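PDB 2C0N: A197 from Sulfolobus turreted icosahedral virus, which probably acts as a viral glycosyltransferase with a GT-A fold, transferring sugar units from an activated donor. Local coordinates for residues Leu15-Ile18 and Asp19-Val22; Gln40-Ile43 and Ala44-Met47; Glu75-Asn79 and Glu80-Val84; Cys116-Gly119 and Phe120-Ile123; Arg125-Leu128 and Glu129-Arg133. All coordinates share one frame; numbering follows the deposited sequence.

Interaction 1. Residues Leu15-Ile18 and Asp19-Val22; sequences LPLI and DFLV
Leu17 and Phe20 meet across one turn of helix: the Leu17 methyl CD1 comes obliquely to the Phe20 ring, 4.0 Å from CD2. Both chains leave the backbone in the same sense, with CG anti to the backbone N (chi1 -180° and 164°), and this lays the leucine branch beside the phenylalanine. One residue further on, Leu17 CG and Leu21 CG are 4.4 Å apart, while the methyl CG2 of Ile18 lies 4.3 Å from Val22 CG2. These loose apolar pairs rest on a regular backbone. The amides of Asp19, Phe20, Leu21 and Val22 bond in turn to the carbonyl oxygens of Leu15, Pro16, Leu17 and Ile18; the bond from Leu21 N to Leu17 O is 2.9 Å long and that from Phe20 N to Pro16 O, at 3.2 Å, is the longest of the four. Asp19 turns its carboxylate to Lys23 in a salt bridge within the next turn. Further out, Leu17 and Phe20 pack on Leu60 and Val65, whereas Ile18 touches Val13 of the second subunit. The whole is an alpha-helix with i to i+3 and i to i+4 pairs, one flank laid on the sheet of the GT-A fold and another on the partner subunit.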
loop_
_atom_site.group_PDB
_atom_site.type_symbol
_atom_site.label_atom_id
_atom_site.label_comp_id
_atom_site.label_asym_id
_atom_site.label_seq_id
_atom_site.Cartn_x
_atom_site.Cartn_y
_atom_site.Cartn_z
ATOM N N LEU A 15 -2.811 2.903 5.011
ATOM C CA LEU A 15 -1.461 3.335 5.338
ATOM C C LEU A 15 -0.863 2.644 6.543
ATOM O O LEU A 15 0.324 2.272 6.530
ATOM C CB LEU A 15 -1.419 4.861 5.512
ATOM C CG LEU A 15 -0.865 5.631 4.296
ATOM C CD1 LEU A 15 -1.625 5.364 2.996
ATOM C CD2 LEU A 15 -0.763 7.115 4.629
ATOM N N PRO A 16 -1.627 2.542 7.616
ATOM C CA PRO A 16 -1.040 1.859 8.795
ATOM C C PRO A 16 -0.534 0.443 8.507
ATOM O O PRO A 16 0.474 0.041 9.092
ATOM C CB PRO A 16 -2.190 1.891 9.808
ATOM C CG PRO A 16 -3.020 3.080 9.356
ATOM C CD PRO A 16 -2.970 3.085 7.907
ATOM N N LEU A 17 -1.188 -0.310 7.623
ATOM C CA LEU A 17 -0.673 -1.628 7.223
ATOM C C LEU A 17 0.566 -1.527 6.319
ATOM O O LEU A 17 1.524 -2.246 6.529
ATOM C CB LEU A 17 -1.780 -2.530 6.631
ATOM C CG LEU A 17 -1.321 -3.931 6.197
ATOM C CD1 LEU A 17 -0.894 -4.677 7.341
ATOM C CD2 LEU A 17 -2.448 -4.610 5.516
ATOM N N ILE A 18 0.605 -0.566 5.391
ATOM C CA ILE A 18 1.796 -0.314 4.599
ATOM C C ILE A 18 2.975 -0.059 5.498
ATOM O O ILE A 18 4.080 -0.597 5.270
ATOM C CB ILE A 18 1.585 0.829 3.644
ATOM C CG1 ILE A 18 0.484 0.458 2.675
ATOM C CG2 ILE A 18 2.868 1.146 2.826
ATOM C CD1 ILE A 18 0.130 1.584 1.790
ATOM N N ASP A 19 2.764 0.749 6.534
ATOM C CA ASP A 19 3.857 1.068 7.472
ATOM C C ASP A 19 4.390 -0.156 8.194
ATOM O O ASP A 19 5.616 -0.338 8.310
ATOM C CB ASP A 19 3.402 2.132 8.465
ATOM C CG ASP A 19 4.547 2.930 9.018
ATOM O OD1 ASP A 19 5.533 3.214 8.277
ATOM O OD2 ASP A 19 4.466 3.245 10.213
ATOM N N PHE A 20 3.482 -1.009 8.659
ATOM C CA PHE A 20 3.866 -2.262 9.269
ATOM C C PHE A 20 4.689 -3.106 8.279
ATOM O O PHE A 20 5.731 -3.677 8.651
ATOM C CB PHE A 20 2.614 -3.054 9.689
ATOM C CG PHE A 20 2.888 -4.492 9.967
ATOM C CD1 PHE A 20 3.483 -4.863 11.156
ATOM C CD2 PHE A 20 2.625 -5.450 9.032
ATOM C CE1 PHE A 20 3.725 -6.224 11.443
ATOM C CE2 PHE A 20 2.854 -6.763 9.309
ATOM C CZ PHE A 20 3.421 -7.146 10.496
ATOM N N LEU A 21 4.207 -3.209 7.039
ATOM C CA LEU A 21 4.901 -4.001 5.994
ATOM C C LEU A 21 6.324 -3.526 5.709
ATOM O O LEU A 21 7.264 -4.368 5.608
ATOM C CB LEU A 21 4.073 -4.082 4.717
ATOM C CG LEU A 21 2.727 -4.793 4.832
ATOM C CD1 LEU A 21 2.016 -4.696 3.489
ATOM C CD2 LEU A 21 2.910 -6.271 5.235
ATOM N N VAL A 22 6.508 -2.202 5.623
ATOM C CA VAL A 22 7.802 -1.606 5.332
ATOM C C VAL A 22 8.753 -1.731 6.527
ATOM O O VAL A 22 9.897 -2.194 6.406
ATOM C CB VAL A 22 7.627 -0.102 4.934
ATOM C CG1 VAL A 22 8.959 0.633 4.842
ATOM C CG2 VAL A 22 6.908 -0.045 3.642
#

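Interaction 2. Residues Gln40-Ile43 and Ala44-Met47; sequences QREI and ALDM
Ile43 reaches along the helix to the residue one turn on, its methyl CG2 lying 4.0 Å from the selenium of Met47, a selenomethionine. The two side chains run alongside each other in the same direction, the selenomethionine with CG anti to its carbonyl carbon (chi1 -70°) and extended from there to the selenium. Beneath them Met47 N donates to Ile43 O over 2.9 Å, one of four successive i to i+4 bonds in this part of helix 37-50. Ala44 contributes its single methyl, CB, which sits 3.4 Å from Arg41 O; its amide is bonded to Gln40 O, and its small side chain lies against Phe6 and Leu31 of the sheet. Glu42 lies beside Leu45 on another flank. A bend at chi2 (71°) brings its carboxylate round toward Leu45, leaving OE2 3.7 Å from the methyl CD2 of Leu45 and 4.6 Å from Asp46 OD1. Each acid has its own partner elsewhere: Glu42 accepts from the backbone amides of Ala135 and Phe136, and Asp46 forms a salt bridge with Arg133. The like charges should therefore cost little at this spacing, since two amide donors and a guanidinium probably offset them, and the helix can carry acids on one flank while burying Ala44 on another.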
loop_
_atom_site.group_PDB
_atom_site.type_symbol
_atom_site.label_atom_id
_atom_site.label_comp_id
_atom_site.label_asym_id
_atom_site.label_seq_id
_atom_site.Cartn_x
_atom_site.Cartn_y
_atom_site.Cartn_z
ATOM N N GLN A 40 -10.024 -16.042 -2.216
ATOM C CA GLN A 40 -8.668 -15.485 -2.011
ATOM C C GLN A 40 -7.822 -16.375 -1.118
ATOM O O GLN A 40 -6.630 -16.569 -1.369
ATOM C CB GLN A 40 -8.744 -14.083 -1.400
ATOM C CG GLN A 40 -9.451 -13.061 -2.254
ATOM C CD GLN A 40 -9.649 -11.757 -1.523
ATOM O OE1 GLN A 40 -10.336 -11.706 -0.519
ATOM N NE2 GLN A 40 -9.056 -10.695 -2.038
ATOM N N ARG A 41 -8.402 -16.931 -0.060
ATOM C CA ARG A 41 -7.631 -17.798 0.828
ATOM C C ARG A 41 -7.209 -19.096 0.152
ATOM O O ARG A 41 -6.123 -19.605 0.388
ATOM C CB ARG A 41 -8.384 -18.097 2.120
ATOM C CG ARG A 41 -8.738 -16.886 2.899
ATOM C CD ARG A 41 -9.074 -17.226 4.307
ATOM N NE ARG A 41 -9.701 -16.114 5.013
ATOM C CZ ARG A 41 -9.054 -15.059 5.474
ATOM N NH1 ARG A 41 -7.755 -14.937 5.277
ATOM N NH2 ARG A 41 -9.709 -14.098 6.116
ATOM N N GLU A 42 -8.042 -19.630 -0.719
ATOM C CA GLU A 42 -7.641 -20.809 -1.471
ATOM C C GLU A 42 -6.510 -20.518 -2.448
ATOM O O GLU A 42 -5.624 -21.318 -2.620
ATOM C CB GLU A 42 -8.824 -21.384 -2.231
ATOM C CG GLU A 42 -8.635 -22.829 -2.640
ATOM C CD GLU A 42 -8.698 -23.743 -1.468
ATOM O OE1 GLU A 42 -9.703 -23.709 -0.749
ATOM O OE2 GLU A 42 -7.717 -24.453 -1.221
ATOM N N ILE A 43 -6.588 -19.397 -3.158
ATOM C CA ILE A 43 -5.508 -18.957 -4.032
ATOM C C ILE A 43 -4.221 -18.840 -3.230
ATOM O O ILE A 43 -3.167 -19.313 -3.659
ATOM C CB ILE A 43 -5.862 -17.594 -4.660
ATOM C CG1 ILE A 43 -6.950 -17.777 -5.712
ATOM C CG2 ILE A 43 -4.621 -16.900 -5.293
ATOM C CD1 ILE A 43 -7.590 -16.508 -6.140
ATOM N N ALA A 44 -4.311 -18.218 -2.055
ATOM C CA ALA A 44 -3.142 -18.070 -1.157
ATOM C C ALA A 44 -2.505 -19.423 -0.852
ATOM O O ALA A 44 -1.306 -19.568 -1.029
ATOM C CB ALA A 44 -3.530 -17.406 0.115
ATOM N N LEU A 45 -3.308 -20.391 -0.386
ATOM C CA LEU A 45 -2.839 -21.775 -0.148
ATOM C C LEU A 45 -2.145 -22.403 -1.366
ATOM O O LEU A 45 -1.074 -22.971 -1.257
ATOM C CB LEU A 45 -3.998 -22.666 0.285
ATOM C CG LEU A 45 -3.659 -24.109 0.659
ATOM C CD1 LEU A 45 -2.543 -24.175 1.717
ATOM C CD2 LEU A 45 -4.903 -24.869 1.131
ATOM N N ASP A 46 -2.753 -22.286 -2.535
ATOM C CA ASP A 46 -2.133 -22.780 -3.764
ATOM C C ASP A 46 -0.773 -22.163 -4.074
ATOM O O ASP A 46 0.154 -22.861 -4.487
ATOM C CB ASP A 46 -3.047 -22.519 -4.942
ATOM C CG ASP A 46 -4.235 -23.431 -4.963
ATOM O OD1 ASP A 46 -4.244 -24.429 -4.227
ATOM O OD2 ASP A 46 -5.172 -23.131 -5.741
HETATM N N MSE A 47 -0.683 -20.851 -3.968
HETATM C CA MSE A 47 0.577 -20.163 -4.195
HETATM C C MSE A 47 1.614 -20.572 -3.122
HETATM O O MSE A 47 2.732 -20.936 -3.441
HETATM C CB MSE A 47 0.377 -18.657 -4.167
HETATM C CG MSE A 47 -0.414 -18.091 -5.385
HETATM SE SE MSE A 47 -0.688 -16.180 -5.142
HETATM C CE MSE A 47 1.219 -15.654 -5.241
#

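Interaction 3. Residues Glu75-Asn79 and Glu80-Val84; sequences EAKFN and EGYDV
A Schellman motif ends helix 71-80, and its pivotal acceptor is Lys77 O. Tyr82 N donates to Lys77 O over 3.1 Å, while the amides of Glu80 and Gly81 reach the same oxygen only weakly. Gly81 N also bonds to Phe78 O, at 3.0 Å and from above the carbonyl plane. Positive phi at Gly81 (114°), a conformation glycine adopts readily, takes the chain out of the helix. The side chain of Lys77 is bent at chi2 and chi3 and brings NZ within 3.0 Å of Glu80 OE1, a salt bridge that uses the syn lone pair of the carboxylate. On the way, Lys77 CD passes 3.7 Å from Tyr82 CD2, with the two side chains running alongside each other, and Lys77 O lies at the edge of the tyrosine ring, in its plane. The motif hands the chain from helix 71-80 to strand 84-88 of the GT-A sheet. The Phe78 ring lies against the chain leaving the turn: its CD1 comes within 3.4 Å of Tyr82 O, and Val84 N lies at the ring edge. Phe78 CA points its hydrogen at the same Tyr82 oxygen, 3.6 Å away. Outside the turn, Lys124 NZ bonds to Phe78 O, and Tyr163 meets both the Tyr82 ring and the Lys77 ammonium.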
loop_
_atom_site.group_PDB
_atom_site.type_symbol
_atom_site.label_atom_id
_atom_site.label_comp_id
_atom_site.label_asym_id
_atom_site.label_seq_id
_atom_site.Cartn_x
_atom_site.Cartn_y
_atom_site.Cartn_z
ATOM N N GLU A 75 7.253 -19.543 16.273
ATOM C CA GLU A 75 8.054 -20.691 15.864
ATOM C C GLU A 75 8.154 -21.751 16.947
ATOM O O GLU A 75 8.088 -22.931 16.647
ATOM C CB GLU A 75 9.467 -20.271 15.436
ATOM C CG GLU A 75 10.310 -21.441 14.887
ATOM C CD GLU A 75 11.638 -21.004 14.298
ATOM O OE1 GLU A 75 11.993 -19.814 14.397
ATOM O OE2 GLU A 75 12.333 -21.857 13.719
ATOM N N ALA A 76 8.322 -21.315 18.196
ATOM C CA ALA A 76 8.367 -22.232 19.321
ATOM C C ALA A 76 7.099 -23.084 19.388
ATOM O O ALA A 76 7.174 -24.312 19.591
ATOM C CB ALA A 76 8.577 -21.475 20.608
ATOM N N LYS A 77 5.941 -22.466 19.215
ATOM C CA LYS A 77 4.672 -23.213 19.265
ATOM C C LYS A 77 4.598 -24.248 18.145
ATOM O O LYS A 77 4.202 -25.374 18.395
ATOM C CB LYS A 77 3.441 -22.293 19.265
ATOM C CG LYS A 77 3.186 -21.626 20.582
ATOM C CD LYS A 77 2.764 -22.636 21.670
ATOM C CE LYS A 77 3.240 -22.146 23.020
ATOM N NZ LYS A 77 2.962 -23.079 24.108
ATOM N N PHE A 78 5.027 -23.909 16.935
ATOM C CA PHE A 78 5.048 -24.899 15.840
ATOM C C PHE A 78 6.009 -26.070 16.179
ATOM O O PHE A 78 5.699 -27.226 15.916
ATOM C CB PHE A 78 5.508 -24.276 14.528
ATOM C CG PHE A 78 4.519 -23.322 13.910
ATOM C CD1 PHE A 78 3.143 -23.500 14.044
ATOM C CD2 PHE A 78 4.969 -22.233 13.174
ATOM C CE1 PHE A 78 2.235 -22.602 13.424
ATOM C CE2 PHE A 78 4.082 -21.364 12.571
ATOM C CZ PHE A 78 2.706 -21.550 12.708
ATOM N N ASN A 79 7.161 -25.738 16.750
ATOM C CA ASN A 79 8.175 -26.749 17.108
ATOM C C ASN A 79 7.602 -27.699 18.152
ATOM O O ASN A 79 7.935 -28.871 18.176
ATOM C CB ASN A 79 9.404 -26.103 17.729
ATOM C CG ASN A 79 10.241 -25.267 16.741
ATOM O OD1 ASN A 79 10.226 -25.482 15.520
ATOM N ND2 ASN A 79 11.038 -24.351 17.297
ATOM N N GLU A 80 6.746 -27.170 19.020
ATOM C CA GLU A 80 6.117 -27.946 20.078
ATOM C C GLU A 80 4.984 -28.823 19.576
ATOM O O GLU A 80 4.504 -29.703 20.302
ATOM C CB GLU A 80 5.597 -27.016 21.160
ATOM C CG GLU A 80 6.708 -26.181 21.770
ATOM C CD GLU A 80 6.221 -25.010 22.627
ATOM O OE1 GLU A 80 5.001 -24.776 22.718
ATOM O OE2 GLU A 80 7.101 -24.348 23.240
ATOM N N GLY A 81 4.558 -28.571 18.343
ATOM C CA GLY A 81 3.625 -29.428 17.635
ATOM C C GLY A 81 2.295 -28.808 17.358
ATOM O O GLY A 81 1.383 -29.492 16.907
ATOM N N TYR A 82 2.176 -27.505 17.575
ATOM C CA TYR A 82 0.980 -26.819 17.087
ATOM C C TYR A 82 0.979 -26.668 15.568
ATOM O O TYR A 82 2.033 -26.540 14.934
ATOM C CB TYR A 82 0.790 -25.487 17.813
ATOM C CG TYR A 82 0.410 -25.727 19.227
ATOM C CD1 TYR A 82 -0.904 -26.037 19.568
ATOM C CD2 TYR A 82 1.358 -25.706 20.226
ATOM C CE1 TYR A 82 -1.263 -26.301 20.883
ATOM C CE2 TYR A 82 1.019 -25.955 21.551
ATOM C CZ TYR A 82 -0.300 -26.256 21.871
ATOM O OH TYR A 82 -0.619 -26.537 23.170
ATOM N N ASP A 83 -0.224 -26.663 14.989
ATOM C CA ASP A 83 -0.378 -26.431 13.561
ATOM C C ASP A 83 -0.656 -24.976 13.209
ATOM O O ASP A 83 -0.319 -24.500 12.113
ATOM C CB ASP A 83 -1.501 -27.331 13.017
ATOM C CG ASP A 83 -1.263 -28.783 13.260
ATOM O OD1 ASP A 83 -0.191 -29.242 12.852
ATOM O OD2 ASP A 83 -2.140 -29.476 13.854
ATOM N N VAL A 84 -1.332 -24.275 14.097
ATOM C CA VAL A 84 -1.815 -22.923 13.812
ATOM C C VAL A 84 -1.601 -22.108 15.070
ATOM O O VAL A 84 -1.882 -22.586 16.182
ATOM C CB VAL A 84 -3.306 -22.925 13.494
ATOM C CG1 VAL A 84 -3.866 -21.499 13.385
ATOM C CG2 VAL A 84 -3.572 -23.738 12.229
#

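Interaction 4. Residues Cys116-Gly119 and Phe120-Ile123; sequences CGLG and FTFI
Thr121 OG1 is the centre of the close part of this turn, where Cys116 SG stands 3.4 Å away and Leu118 CA 3.3 Å away. Cys116 holds its sulfur between the backbone N and the carbonyl carbon (chi1 60°), a crowded position that aims SG at the threonine. Thr121 itself places OG1 beside its own backbone N, and there the hydroxyl oxygen accepts a hydrogen bond from Phe120 N over 3.3 Å, a bond between neighbouring residues at the start of the strand. The threonine methyl CG2 completes the group, 3.8 Å from Cys116 SG. The loose part lies further along the leucine: Leu118 CD2 reaches only 4.2 Å from Thr121 CG2, and the two side chains are skewed, touching through their methyls. No hydrogen bond passes between residues 116-119 and the strand residues 120-123 that follow. Even this looser side is buried in the protein, because Leu118 continues onto Phe155 and Asp151 of helix 150-158 and onto Phe136. Phe120 turns its ring the other way, to Leu60 and Tyr89. Phe120 and Thr121 both face Phe59, making a classic beta bulge at the beginning of strand 120-124. That strand runs antiparallel to both 56-60 and 84-88, and the residues before it pack against helix 150-158 through Cys116 and Leu118.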
loop_
_atom_site.group_PDB
_atom_site.type_symbol
_atom_site.label_atom_id
_atom_site.label_comp_id
_atom_site.label_asym_id
_atom_site.label_seq_id
_atom_site.Cartn_x
_atom_site.Cartn_y
_atom_site.Cartn_z
ATOM N N CYS A 116 -9.901 -19.317 15.153
ATOM C CA CYS A 116 -9.908 -17.864 15.083
ATOM C C CYS A 116 -10.492 -17.433 13.728
ATOM O O CYS A 116 -10.942 -18.287 12.972
ATOM C CB CYS A 116 -8.495 -17.336 15.299
ATOM S SG CYS A 116 -7.297 -17.880 14.135
ATOM N N GLY A 117 -10.525 -16.134 13.426
ATOM C CA GLY A 117 -11.156 -15.633 12.178
ATOM C C GLY A 117 -10.327 -15.587 10.885
ATOM O O GLY A 117 -10.801 -15.074 9.837
ATOM N N LEU A 118 -9.127 -16.127 10.968
ATOM C CA LEU A 118 -8.109 -16.146 9.902
ATOM C C LEU A 118 -7.575 -14.769 9.507
ATOM O O LEU A 118 -7.041 -14.609 8.415
ATOM C CB LEU A 118 -8.614 -16.901 8.649
ATOM C CG LEU A 118 -8.951 -18.365 8.919
ATOM C CD1 LEU A 118 -9.633 -19.010 7.692
ATOM C CD2 LEU A 118 -7.708 -19.084 9.256
ATOM N N GLY A 119 -7.701 -13.785 10.389
ATOM C CA GLY A 119 -7.214 -12.464 10.121
ATOM C C GLY A 119 -5.859 -12.118 10.693
ATOM O O GLY A 119 -5.373 -11.034 10.462
ATOM N N PHE A 120 -5.284 -13.014 11.486
ATOM C CA PHE A 120 -3.990 -12.779 12.133
ATOM C C PHE A 120 -3.506 -14.116 12.606
ATOM O O PHE A 120 -3.569 -14.459 13.805
ATOM C CB PHE A 120 -4.169 -11.807 13.310
ATOM C CG PHE A 120 -2.879 -11.341 13.948
ATOM C CD1 PHE A 120 -1.657 -11.497 13.332
ATOM C CD2 PHE A 120 -2.925 -10.715 15.172
ATOM C CE1 PHE A 120 -0.492 -11.047 13.951
ATOM C CE2 PHE A 120 -1.767 -10.277 15.794
ATOM C CZ PHE A 120 -0.553 -10.426 15.152
ATOM N N THR A 121 -3.041 -14.919 11.663
ATOM C CA THR A 121 -3.016 -16.346 11.883
ATOM C C THR A 121 -1.846 -16.950 11.128
ATOM O O THR A 121 -1.700 -16.717 9.938
ATOM C CB THR A 121 -4.305 -16.978 11.358
ATOM O OG1 THR A 121 -5.444 -16.244 11.821
ATOM C CG2 THR A 121 -4.426 -18.407 11.770
ATOM N N PHE A 122 -1.039 -17.763 11.810
ATOM C CA PHE A 122 0.137 -18.369 11.252
ATOM C C PHE A 122 -0.120 -19.858 11.133
ATOM O O PHE A 122 -0.526 -20.481 12.098
ATOM C CB PHE A 122 1.325 -18.128 12.189
ATOM C CG PHE A 122 1.663 -16.663 12.383
ATOM C CD1 PHE A 122 0.928 -15.881 13.261
ATOM C CD2 PHE A 122 2.678 -16.075 11.660
ATOM C CE1 PHE A 122 1.203 -14.531 13.432
ATOM C CE2 PHE A 122 2.954 -14.738 11.806
ATOM C CZ PHE A 122 2.209 -13.957 12.708
ATOM N N ILE A 123 0.125 -20.421 9.947
ATOM C CA ILE A 123 -0.161 -21.826 9.710
ATOM C C ILE A 123 1.078 -22.509 9.147
ATOM O O ILE A 123 1.640 -22.089 8.161
ATOM C CB ILE A 123 -1.342 -22.030 8.743
ATOM C CG1 ILE A 123 -2.509 -21.091 9.094
ATOM C CG2 ILE A 123 -1.710 -23.480 8.710
ATOM C CD1 ILE A 123 -3.690 -21.191 8.133
#

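Interaction 5. Residues Arg125-Leu128 and Glu129-Arg133; sequences REFL and EKIKR
Charge pairing joins Arg125 to Glu129 one helical turn on: NH1 donates to OE2 over 3.0 Å. The oxygen lies close to the guanidinium plane, but the nitrogen meets it from above the carboxylate plane, and the two planes stand 70° apart. A bend at chi3 (-73°) swings the arginine head round to the acid, and the aliphatic part also touches it, with Arg125 CG 3.4 Å from Glu129 CD. The guanidinium has further bonds to the carbonyl oxygens of Phe48, Leu49 and Tyr54. Among the backbone bonds, Glu129 N donates to Arg125 O over 2.8 Å, and Lys130 N to Phe127 O over 3.1 Å from above the carbonyl plane. A water donates to both Leu128 O and Ile131 O, bridging the two carbonyls. Apolar contact centres on Ile131, whose two branches part company. Its methyl CG2 makes a CH-pi contact over one face of the Phe127 ring, 3.7 Å from the centroid, while CD1 presses on Leu128 CD2 at 3.4 Å, tighter than usual for carbons. Around this short helix, Leu128 packs on Leu45 of helix 37-50, and Phe127 rests on Phe154 and His158 of helix 150-158.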
loop_
_atom_site.group_PDB
_atom_site.type_symbol
_atom_site.label_atom_id
_atom_site.label_comp_id
_atom_site.label_asym_id
_atom_site.label_seq_id
_atom_site.Cartn_x
_atom_site.Cartn_y
_atom_site.Cartn_z
ATOM N N ARG A 125 3.574 -25.157 7.237
ATOM C CA ARG A 125 3.556 -25.918 6.013
ATOM C C ARG A 125 3.202 -27.388 6.204
ATOM O O ARG A 125 2.432 -27.952 5.434
ATOM C CB ARG A 125 4.915 -25.822 5.355
ATOM C CG ARG A 125 5.046 -26.690 4.118
ATOM C CD ARG A 125 6.328 -26.390 3.414
ATOM N NE ARG A 125 6.307 -25.091 2.729
ATOM C CZ ARG A 125 5.719 -24.846 1.557
ATOM N NH1 ARG A 125 5.049 -25.790 0.921
ATOM N NH2 ARG A 125 5.785 -23.633 1.021
ATOM N N GLU A 126 3.819 -28.017 7.195
ATOM C CA GLU A 126 3.559 -29.416 7.472
ATOM C C GLU A 126 2.080 -29.725 7.548
ATOM O O GLU A 126 1.635 -30.753 7.034
ATOM C CB GLU A 126 4.233 -29.861 8.773
ATOM C CG GLU A 126 5.390 -30.785 8.555
ATOM C CD GLU A 126 5.559 -31.788 9.692
ATOM O OE1 GLU A 126 5.350 -31.393 10.872
ATOM O OE2 GLU A 126 5.890 -32.975 9.417
ATOM N N PHE A 127 1.325 -28.869 8.224
ATOM C CA PHE A 127 -0.114 -29.064 8.345
ATOM C C PHE A 127 -0.839 -28.894 7.007
ATOM O O PHE A 127 -1.717 -29.690 6.654
ATOM C CB PHE A 127 -0.711 -28.067 9.327
ATOM C CG PHE A 127 -2.169 -28.258 9.535
ATOM C CD1 PHE A 127 -2.624 -29.376 10.187
ATOM C CD2 PHE A 127 -3.096 -27.327 9.064
ATOM C CE1 PHE A 127 -3.971 -29.568 10.410
ATOM C CE2 PHE A 127 -4.459 -27.540 9.278
ATOM C CZ PHE A 127 -4.881 -28.662 9.937
ATOM N N LEU A 128 -0.496 -27.815 6.303
ATOM C CA LEU A 128 -1.140 -27.476 5.036
ATOM C C LEU A 128 -0.820 -28.478 3.930
ATOM O O LEU A 128 -1.634 -28.719 3.049
ATOM C CB LEU A 128 -0.731 -26.075 4.610
ATOM C CG LEU A 128 -1.336 -24.956 5.449
ATOM C CD1 LEU A 128 -0.739 -23.625 5.065
ATOM C CD2 LEU A 128 -2.842 -24.904 5.319
ATOM N N GLU A 129 0.337 -29.115 4.009
ATOM C CA GLU A 129 0.683 -30.122 3.001
ATOM C C GLU A 129 -0.069 -31.422 3.184
ATOM O O GLU A 129 -0.034 -32.296 2.309
ATOM C CB GLU A 129 2.194 -30.366 3.022
ATOM C CG GLU A 129 2.899 -29.190 2.403
ATOM C CD GLU A 129 4.359 -29.415 2.189
ATOM O OE1 GLU A 129 4.929 -30.271 2.894
ATOM O OE2 GLU A 129 4.911 -28.715 1.318
ATOM N N LYS A 130 -0.731 -31.560 4.319
ATOM C CA LYS A 130 -1.457 -32.791 4.651
ATOM C C LYS A 130 -2.954 -32.646 4.433
ATOM O O LYS A 130 -3.653 -33.640 4.278
ATOM C CB LYS A 130 -1.219 -33.157 6.108
ATOM C CG LYS A 130 0.201 -33.585 6.437
ATOM C CD LYS A 130 0.340 -33.811 7.947
ATOM C CE LYS A 130 1.617 -34.565 8.324
ATOM N NZ LYS A 130 1.482 -35.313 9.624
ATOM N N ILE A 131 -3.458 -31.415 4.447
ATOM C CA ILE A 131 -4.907 -31.231 4.545
ATOM C C ILE A 131 -5.547 -31.539 3.201
ATOM O O ILE A 131 -4.902 -31.486 2.152
ATOM C CB ILE A 131 -5.341 -29.848 5.045
ATOM C CG1 ILE A 131 -4.807 -28.759 4.136
ATOM C CG2 ILE A 131 -4.937 -29.678 6.552
ATOM C CD1 ILE A 131 -5.144 -27.355 4.593
ATOM N N LYS A 132 -6.816 -31.882 3.254
ATOM C CA LYS A 132 -7.550 -32.108 2.020
ATOM C C LYS A 132 -7.764 -30.742 1.374
ATOM O O LYS A 132 -8.068 -29.755 2.080
ATOM C CB LYS A 132 -8.816 -32.920 2.305
ATOM C CG LYS A 132 -8.483 -34.407 2.511
ATOM C CD LYS A 132 -9.667 -35.328 2.368
ATOM C CE LYS A 132 -9.224 -36.787 2.233
ATOM N NZ LYS A 132 -10.302 -37.671 1.717
ATOM N N ARG A 133 -7.492 -30.683 0.053
ATOM C CA ARG A 133 -7.667 -29.481 -0.773
ATOM C C ARG A 133 -8.780 -29.679 -1.788
ATOM O O ARG A 133 -8.872 -30.756 -2.407
ATOM C CB ARG A 133 -6.376 -29.121 -1.520
ATOM C CG ARG A 133 -5.458 -28.149 -0.778
ATOM C CD ARG A 133 -4.586 -27.317 -1.766
ATOM N NE ARG A 133 -3.400 -28.053 -2.202
ATOM C CZ ARG A 133 -2.650 -27.773 -3.275
ATOM N NH1 ARG A 133 -2.918 -26.739 -4.070
ATOM N NH2 ARG A 133 -1.606 -28.549 -3.550
HETATM O O HOH W 1 -2.528 -30.169 1.081
#

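The five contacts follow one another in chain order, each closing before the next opens. Interaction 1 stands apart, about 30 Å from interaction 5 between centres; its Leu15, Ile18 and Val22 meet the second subunit, as does Ile43 of interaction 2. The other four are linked by touching. Interaction 4, centred about 4 Å from the chain's centre, meets interaction 3 through Phe122 and Val84, interaction 5 through Ile123 on Leu128, and interaction 2 through Leu118 on Arg41. Interactions 2 and 5, with centres about 12 Å apart, are joined by the Asp46-Arg133 salt bridge and by Leu45 on Leu128. Helices and turns thus pack on, or lead into, strands of the mixed GT-A sheet.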